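PDB 6NOB: beta-fructofuranosidase from Bifidobacterium adolescentis, which probably hydrolyses terminal beta-D-fructofuranoside residues, such as that of sucrose. Local coordinates for residues S198-D203 with V272-G277; P283-M288 with R357-V362; L502-H505 with D510-V513. One frame throughout, in Å; residues are numbered along the deposited sequence.

Contact 1: S198-D203 with V272-G277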
loop_
_atom_site.group_PDB
_atom_site.type_symbol
_atom_site.label_atom_id
_atom_site.label_comp_id
_atom_site.label_asym_id
_atom_site.label_seq_id
_atom_site.Cartn_x
_atom_site.Cartn_y
_atom_site.Cartn_z
ATOM N N SER A 198 -4.786 3.974 -10.263
ATOM C CA SER A 198 -3.505 3.826 -10.947
ATOM C C SER A 198 -3.206 5.072 -11.783
ATOM O O SER A 198 -4.011 6.004 -11.860
ATOM C CB SER A 198 -3.499 2.569 -11.822
ATOM O OG SER A 198 -4.597 2.566 -12.719
ATOM N N ALA A 199 -2.034 5.076 -12.429
ATOM C CA ALA A 199 -1.532 6.249 -13.137
ATOM C C ALA A 199 -1.017 5.882 -14.522
ATOM O O ALA A 199 -0.375 4.844 -14.705
ATOM C CB ALA A 199 -0.408 6.929 -12.349
ATOM N N VAL A 200 -1.291 6.753 -15.493
ATOM C CA VAL A 200 -0.743 6.642 -16.840
ATOM C C VAL A 200 -0.178 8.002 -17.226
ATOM O O VAL A 200 -0.918 8.992 -17.275
ATOM C CB VAL A 200 -1.794 6.186 -17.865
ATOM C CG1 VAL A 200 -1.165 6.065 -19.248
ATOM C CG2 VAL A 200 -2.417 4.867 -17.446
ATOM N N THR A 201 1.128 8.055 -17.491
ATOM C CA THR A 201 1.765 9.293 -17.926
ATOM C C THR A 201 1.454 9.539 -19.399
ATOM O O THR A 201 1.649 8.655 -20.240
ATOM C CB THR A 201 3.280 9.239 -17.702
ATOM O OG1 THR A 201 3.855 8.188 -18.489
ATOM C CG2 THR A 201 3.601 9.003 -16.230
ATOM N N VAL A 202 0.964 10.741 -19.710
ATOM C CA VAL A 202 0.498 11.084 -21.047
ATOM C C VAL A 202 1.122 12.409 -21.476
ATOM O O VAL A 202 1.651 13.168 -20.664
ATOM C CB VAL A 202 -1.042 11.171 -21.126
ATOM C CG1 VAL A 202 -1.674 9.825 -20.802
ATOM C CG2 VAL A 202 -1.561 12.252 -20.190
ATOM N N ASP A 203 1.046 12.678 -22.780
ATOM C CA ASP A 203 1.446 13.970 -23.317
ATOM C C ASP A 203 0.248 14.922 -23.274
ATOM O O ASP A 203 -0.784 14.627 -22.666
ATOM C CB ASP A 203 2.040 13.812 -24.721
ATOM C CG ASP A 203 1.025 13.339 -25.762
ATOM O OD1 ASP A 203 -0.183 13.227 -25.458
ATOM O OD2 ASP A 203 1.451 13.077 -26.908
ATOM N N VAL A 272 -4.537 0.481 -15.220
ATOM C CA VAL A 272 -4.473 0.683 -16.663
ATOM C C VAL A 272 -3.045 0.406 -17.120
ATOM O O VAL A 272 -2.101 1.074 -16.679
ATOM C CB VAL A 272 -4.926 2.101 -17.050
ATOM C CG1 VAL A 272 -4.864 2.300 -18.559
ATOM C CG2 VAL A 272 -6.337 2.362 -16.545
ATOM N N GLU A 273 -2.886 -0.581 -17.997
ATOM C CA GLU A 273 -1.581 -1.021 -18.476
ATOM C C GLU A 273 -1.486 -0.744 -19.967
ATOM O O GLU A 273 -2.336 -1.196 -20.739
ATOM C CB GLU A 273 -1.366 -2.509 -18.203
ATOM C CG GLU A 273 -0.117 -3.076 -18.859
ATOM C CD GLU A 273 1.153 -2.388 -18.396
ATOM O OE1 GLU A 273 1.255 -2.076 -17.189
ATOM O OE2 GLU A 273 2.045 -2.155 -19.239
ATOM N N CYS A 274 -0.446 -0.022 -20.375
ATOM C CA CYS A 274 -0.321 0.396 -21.762
ATOM C C CYS A 274 0.839 -0.256 -22.494
ATOM O O CYS A 274 0.932 -0.104 -23.716
ATOM C CB CYS A 274 -0.178 1.925 -21.840
ATOM S SG CYS A 274 -1.647 2.803 -21.302
ATOM N N GLY A 275 1.707 -0.986 -21.795
ATOM C CA GLY A 275 2.931 -1.479 -22.396
ATOM C C GLY A 275 2.964 -2.959 -22.716
ATOM O O GLY A 275 4.047 -3.521 -22.904
ATOM N N MET A 276 1.803 -3.605 -22.798
ATOM C CA MET A 276 1.755 -5.028 -23.105
ATOM C C MET A 276 1.674 -5.268 -24.612
ATOM O O MET A 276 1.447 -4.356 -25.410
ATOM C CB MET A 276 0.571 -5.694 -22.406
ATOM C CG MET A 276 0.749 -5.883 -20.918
ATOM S SD MET A 276 -0.605 -6.816 -20.182
ATOM C CE MET A 276 -1.975 -5.704 -20.463
ATOM N N GLY A 277 1.865 -6.530 -24.994
ATOM C CA GLY A 277 1.808 -6.936 -26.383
ATOM C C GLY A 277 1.302 -8.355 -26.551
ATOM O O GLY A 277 0.772 -8.946 -25.604
HETATM O O HOH W 1 -1.317 2.200 -14.261
#
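Val200 and Val272 meet through one methyl each, CG2 of Val200 lying 3.7 Å from CG1 of Val272, with the two side chains crossing at about a right angle. In Val200 the other methyl, CG1, is anti to the backbone N (chi1 -179°) and reaches Cys274 SG at 3.9 Å, while CG2, beside the N, is the one turned to Val272. The apolar patch is therefore shared: one methyl of Val200 serves the strand residue and the other serves the loop residue two positions on. Next to it the contact turns polar. Val272 N donates to Ser198 OG over 3.3 Å, a long and noticeably bent bond (144° at the hydrogen), and the same hydroxyl is hydrogen-bonded to the carbonyl of Pro270. Ser198 thus binds two backbone groups of the facing strand through a single buried atom. A water lies 2.8 Å from Ala199 O and equally near Val272 O, placed to donate to either carbonyl oxygen; as acceptors the two cannot bond each other. Further out, Val272 also packs on Tyr220 and Met288, and Cys274 on Pro208 and Ala286. In the five-bladed propeller of this family, the arrangement illustrates how blades are joined: strand 190-202 pairs with 216-227 in one sheet, strand 268-273 with 285-295 in the next, and the two edge strands meet here without backbone pairing between the segments.

Contact 2: P283-M288 with R357-V362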
loop_
_atom_site.group_PDB
_atom_site.type_symbol
_atom_site.label_atom_id
_atom_site.label_comp_id
_atom_site.label_asym_id
_atom_site.label_seq_id
_atom_site.Cartn_x
_atom_site.Cartn_y
_atom_site.Cartn_z
ATOM N N PRO A 283 -2.924 -3.250 -30.089
ATOM C CA PRO A 283 -1.851 -2.302 -29.744
ATOM C C PRO A 283 -2.297 -0.851 -29.748
ATOM O O PRO A 283 -1.607 -0.006 -29.163
ATOM C CB PRO A 283 -0.788 -2.568 -30.818
ATOM C CG PRO A 283 -1.556 -3.123 -31.974
ATOM C CD PRO A 283 -2.678 -3.927 -31.374
ATOM N N ASP A 284 -3.426 -0.534 -30.378
ATOM C CA ASP A 284 -3.970 0.816 -30.384
ATOM C C ASP A 284 -4.926 1.074 -29.225
ATOM O O ASP A 284 -5.562 2.132 -29.190
ATOM C CB ASP A 284 -4.682 1.090 -31.712
ATOM C CG ASP A 284 -3.750 0.987 -32.905
ATOM O OD1 ASP A 284 -2.592 1.444 -32.798
ATOM O OD2 ASP A 284 -4.176 0.442 -33.947
ATOM N N ARG A 285 -5.039 0.144 -28.278
ATOM C CA ARG A 285 -5.926 0.309 -27.136
ATOM C C ARG A 285 -5.157 0.088 -25.841
ATOM O O ARG A 285 -4.260 -0.758 -25.777
ATOM C CB ARG A 285 -7.115 -0.662 -27.209
ATOM C CG ARG A 285 -7.961 -0.522 -28.470
ATOM C CD ARG A 285 -9.152 -1.475 -28.457
ATOM N NE ARG A 285 -10.221 -1.011 -27.577
ATOM C CZ ARG A 285 -11.159 -0.139 -27.934
ATOM N NH1 ARG A 285 -11.162 0.371 -29.158
ATOM N NH2 ARG A 285 -12.091 0.229 -27.066
ATOM N N ALA A 286 -5.505 0.863 -24.818
ATOM C CA ALA A 286 -5.017 0.637 -23.467
ATOM C C ALA A 286 -5.991 -0.265 -22.722
ATOM O O ALA A 286 -7.192 -0.267 -22.998
ATOM C CB ALA A 286 -4.844 1.958 -22.718
ATOM N N TYR A 287 -5.468 -1.030 -21.769
ATOM C CA TYR A 287 -6.251 -2.051 -21.090
ATOM C C TYR A 287 -6.306 -1.786 -19.592
ATOM O O TYR A 287 -5.309 -1.392 -18.980
ATOM C CB TYR A 287 -5.685 -3.444 -21.381
ATOM C CG TYR A 287 -6.032 -3.901 -22.777
ATOM C CD1 TYR A 287 -5.265 -3.505 -23.867
ATOM C CD2 TYR A 287 -7.152 -4.692 -23.012
ATOM C CE1 TYR A 287 -5.589 -3.905 -25.153
ATOM C CE2 TYR A 287 -7.485 -5.098 -24.292
ATOM C CZ TYR A 287 -6.701 -4.701 -25.358
ATOM O OH TYR A 287 -7.027 -5.100 -26.635
ATOM N N MET A 288 -7.489 -2.007 -19.016
ATOM C CA MET A 288 -7.778 -1.716 -17.617
ATOM C C MET A 288 -8.366 -2.961 -16.970
ATOM O O MET A 288 -9.357 -3.511 -17.465
ATOM C CB MET A 288 -8.751 -0.534 -17.498
ATOM C CG MET A 288 -9.339 -0.309 -16.103
ATOM S SD MET A 288 -10.823 0.734 -16.100
ATOM C CE MET A 288 -10.186 2.299 -16.699
ATOM N N ARG A 357 -14.485 -0.147 -23.305
ATOM C CA ARG A 357 -15.204 -1.307 -23.813
ATOM C C ARG A 357 -14.977 -2.504 -22.897
ATOM O O ARG A 357 -13.832 -2.839 -22.581
ATOM C CB ARG A 357 -14.728 -1.621 -25.232
ATOM C CG ARG A 357 -15.475 -2.727 -25.942
ATOM C CD ARG A 357 -14.933 -2.892 -27.355
ATOM N NE ARG A 357 -13.575 -3.430 -27.357
ATOM C CZ ARG A 357 -12.749 -3.380 -28.399
ATOM N NH1 ARG A 357 -13.140 -2.804 -29.529
ATOM N NH2 ARG A 357 -11.533 -3.903 -28.311
ATOM N N TYR A 358 -16.066 -3.142 -22.473
ATOM C CA TYR A 358 -15.950 -4.317 -21.619
ATOM C C TYR A 358 -15.454 -5.507 -22.434
ATOM O O TYR A 358 -16.038 -5.854 -23.465
ATOM C CB TYR A 358 -17.293 -4.638 -20.963
ATOM C CG TYR A 358 -17.259 -5.846 -20.049
ATOM C CD1 TYR A 358 -16.154 -6.100 -19.246
ATOM C CD2 TYR A 358 -18.332 -6.729 -19.986
ATOM C CE1 TYR A 358 -16.114 -7.201 -18.412
ATOM C CE2 TYR A 358 -18.301 -7.834 -19.153
ATOM C CZ TYR A 358 -17.187 -8.065 -18.369
ATOM O OH TYR A 358 -17.142 -9.159 -17.536
ATOM N N GLU A 359 -14.374 -6.132 -21.968
ATOM C CA GLU A 359 -13.738 -7.230 -22.682
ATOM C C GLU A 359 -13.976 -8.589 -22.037
ATOM O O GLU A 359 -13.437 -9.590 -22.521
ATOM C CB GLU A 359 -12.230 -6.976 -22.798
ATOM C CG GLU A 359 -11.858 -5.674 -23.495
ATOM C CD GLU A 359 -11.684 -5.844 -24.992
ATOM O OE1 GLU A 359 -11.607 -4.823 -25.707
ATOM O OE2 GLU A 359 -11.624 -7.001 -25.459
ATOM N N GLY A 360 -14.762 -8.658 -20.966
ATOM C CA GLY A 360 -14.965 -9.896 -20.255
ATOM C C GLY A 360 -13.948 -10.076 -19.146
ATOM O O GLY A 360 -13.017 -9.279 -18.991
ATOM N N PRO A 361 -14.115 -11.125 -18.339
ATOM C CA PRO A 361 -13.133 -11.412 -17.281
ATOM C C PRO A 361 -11.867 -12.018 -17.866
ATOM O O PRO A 361 -11.892 -13.110 -18.438
ATOM C CB PRO A 361 -13.870 -12.406 -16.377
ATOM C CG PRO A 361 -14.834 -13.089 -17.292
ATOM C CD PRO A 361 -15.270 -12.038 -18.287
ATOM N N VAL A 362 -10.750 -11.300 -17.724
ATOM C CA VAL A 362 -9.469 -11.839 -18.170
ATOM C C VAL A 362 -9.020 -12.970 -17.253
ATOM O O VAL A 362 -8.266 -13.857 -17.671
ATOM C CB VAL A 362 -8.414 -10.716 -18.253
ATOM C CG1 VAL A 362 -8.042 -10.222 -16.865
ATOM C CG2 VAL A 362 -7.179 -11.186 -19.006
HETATM O O HOH W 2 -8.945 -6.548 -27.204
#
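Arg285 and Arg357 stack their guanidinium groups face on face, the centres 3.6 Å apart and the planes only 15° from parallel. The overlap is offset: CZ of Arg357 lies over the Arg285 group toward its rim, and Arg357 NH2 comes within 3.3 Å of Arg285 NE, a meeting of two donors and no hydrogen bond. Each chain bends at its third torsion (chi3 76° in Arg285, 69° in Arg357), and the side chains cross at about a right angle before their flat ends align.

Glu359 lies close by and probably eases this meeting of like charges. Its OE1 accepts from both NE of Arg357, at 2.9 Å, and NH2, at 2.8 Å, a salt bridge within 357-362 that grips one oxygen side-on, in the guanidinium plane, and probably keeps that group from turning. Arg285 NE is 4.5 Å from the same OE1, but the oxygen lies well out of the Arg285 guanidinium plane and no N-H points at it, so the attraction there is of charge alone; the hydrogen bond of Arg285 NE goes instead to Ser345 OG, which also bonds Glu359 OE1. A leucine in place of Arg285 would probably leave one face of the Arg357 guanidinium without its flat cover and Ser345 OG without the bond from NE.

Tyr287, whose hydroxyl is bonded to Asp282 N, reaches Glu359 OE2 through a water. Strands 285-295 and 357-365 do not pair with each other: strand 337-347, which carries Ser345, runs between them in the same propeller blade, and the side chains meet across it.

Contact 3: L502-H505 with D510-V513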
loop_
_atom_site.group_PDB
_atom_site.type_symbol
_atom_site.label_atom_id
_atom_site.label_comp_id
_atom_site.label_asym_id
_atom_site.label_seq_id
_atom_site.Cartn_x
_atom_site.Cartn_y
_atom_site.Cartn_z
ATOM N N LEU A 502 28.553 -4.974 10.406
ATOM C CA LEU A 502 28.420 -5.292 11.817
ATOM C C LEU A 502 29.215 -6.552 12.121
ATOM O O LEU A 502 29.193 -7.516 11.346
ATOM C CB LEU A 502 26.949 -5.479 12.210
ATOM C CG LEU A 502 26.063 -4.249 12.010
ATOM C CD1 LEU A 502 24.605 -4.585 12.284
ATOM C CD2 LEU A 502 26.545 -3.106 12.890
ATOM N N ALA A 503 29.938 -6.523 13.235
ATOM C CA ALA A 503 30.780 -7.646 13.615
ATOM C C ALA A 503 29.931 -8.854 13.985
ATOM O O ALA A 503 28.867 -8.725 14.597
ATOM C CB ALA A 503 31.684 -7.261 14.784
ATOM N N VAL A 504 30.407 -10.034 13.604
ATOM C CA VAL A 504 29.756 -11.298 13.926
ATOM C C VAL A 504 30.623 -11.999 14.959
ATOM O O VAL A 504 31.744 -12.426 14.655
ATOM C CB VAL A 504 29.560 -12.175 12.681
ATOM C CG1 VAL A 504 28.745 -13.413 13.028
ATOM C CG2 VAL A 504 28.901 -11.375 11.563
ATOM N N HIS A 505 30.120 -12.111 16.185
ATOM C CA HIS A 505 30.861 -12.811 17.219
ATOM C C HIS A 505 30.142 -14.094 17.608
ATOM O O HIS A 505 28.939 -14.263 17.391
ATOM C CB HIS A 505 31.102 -11.916 18.441
ATOM C CG HIS A 505 32.523 -11.451 18.563
ATOM N ND1 HIS A 505 33.505 -12.204 19.167
ATOM C CD2 HIS A 505 33.131 -10.323 18.123
ATOM C CE1 HIS A 505 34.655 -11.556 19.108
ATOM N NE2 HIS A 505 34.456 -10.412 18.478
ATOM N N ASP A 510 26.353 -20.402 18.309
ATOM C CA ASP A 510 25.514 -19.315 17.827
ATOM C C ASP A 510 26.379 -18.208 17.241
ATOM O O ASP A 510 27.418 -17.851 17.804
ATOM C CB ASP A 510 24.655 -18.748 18.961
ATOM C CG ASP A 510 23.351 -19.498 19.144
ATOM O OD1 ASP A 510 23.099 -20.456 18.386
ATOM O OD2 ASP A 510 22.573 -19.126 20.045
ATOM N N MET A 511 25.948 -17.673 16.105
ATOM C CA MET A 511 26.516 -16.451 15.552
ATOM C C MET A 511 25.617 -15.289 15.949
ATOM O O MET A 511 24.401 -15.340 15.733
ATOM C CB MET A 511 26.651 -16.540 14.031
ATOM C CG MET A 511 27.535 -17.685 13.556
ATOM S SD MET A 511 27.817 -17.674 11.775
ATOM C CE MET A 511 28.786 -19.169 11.572
ATOM N N VAL A 512 26.209 -14.255 16.542
ATOM C CA VAL A 512 25.458 -13.160 17.147
ATOM C C VAL A 512 25.906 -11.848 16.518
ATOM O O VAL A 512 27.108 -11.602 16.365
ATOM C CB VAL A 512 25.640 -13.126 18.677
ATOM C CG1 VAL A 512 24.864 -11.968 19.283
ATOM C CG2 VAL A 512 25.200 -14.446 19.295
ATOM N N VAL A 513 24.936 -11.012 16.155
ATOM C CA VAL A 513 25.179 -9.674 15.628
ATOM C C VAL A 513 24.309 -8.700 16.412
ATOM O O VAL A 513 23.083 -8.862 16.461
ATOM C CB VAL A 513 24.876 -9.577 14.124
ATOM C CG1 VAL A 513 24.854 -8.121 13.680
ATOM C CG2 VAL A 513 25.899 -10.362 13.321
#
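A short beta hairpin at the edge of the C-terminal beta-sandwich joins 502-505 to 510-513, with His505 and Val512 forming an antiparallel hydrogen-bonded pair. His505 N donates to Val512 O at 3.1 Å, and Val512 N returns a bond to His505 O at 2.9 Å. Ahead of this pair the contact passes from backbone to side chains. Val504 sits between two residues of the strand: its CG1 touches CB of Met511 at 3.9 Å, and its CG2 meets CG2 of Val513 at 3.6 Å. A chi1 of -174° sets CG1 of Val504 beside the carbonyl carbon, where it meets Met511, and CG2 beside the backbone N, where it meets Val513. Val513, which has the most surface covered, is likewise divided, for its CG1 packs against CB of Leu502 at 3.7 Å and CD1 at 3.8 Å. Leu502 and Val513 cross at about a right angle.

The face bearing Val504, Met511 and Val513 turns to strand 624-632 of the other sheet, where Val504 and Met511 touch Val627 and Val513 touches Ala629. Leu502 still pairs by backbone with Ala629, so the chain changes sheets within this segment, leaving the side of strand 624-632 to begin strand 505-507, an outermost strand of its own sheet. Strand 510-515 is flanked there by 505-507 and 614-620, and Asp510 forms a salt bridge with Arg617 on the latter.

In the fold
Contacts 1 and 2 lie about 12 Å apart between centres and both reach one propeller blade, contact 1 joining it to the neighbouring blade. They meet where strand 268-273 of contact 1 borders strand 285-295 of contact 2, and Glu273 N probably bonds Tyr287 O. Contact 1 is buried, mixing methyl packing with a hydroxyl and a water between two blades; contact 2, partly buried, works by charge and flat stacking across a blade. Contact 3 is a surface hairpin in the sandwich domain, about 47 Å and 54 Å from the other two, centre to centre. It alone pairs its segments backbone to backbone, while contacts 1 and 2 rely on side chains, helped in both by a water.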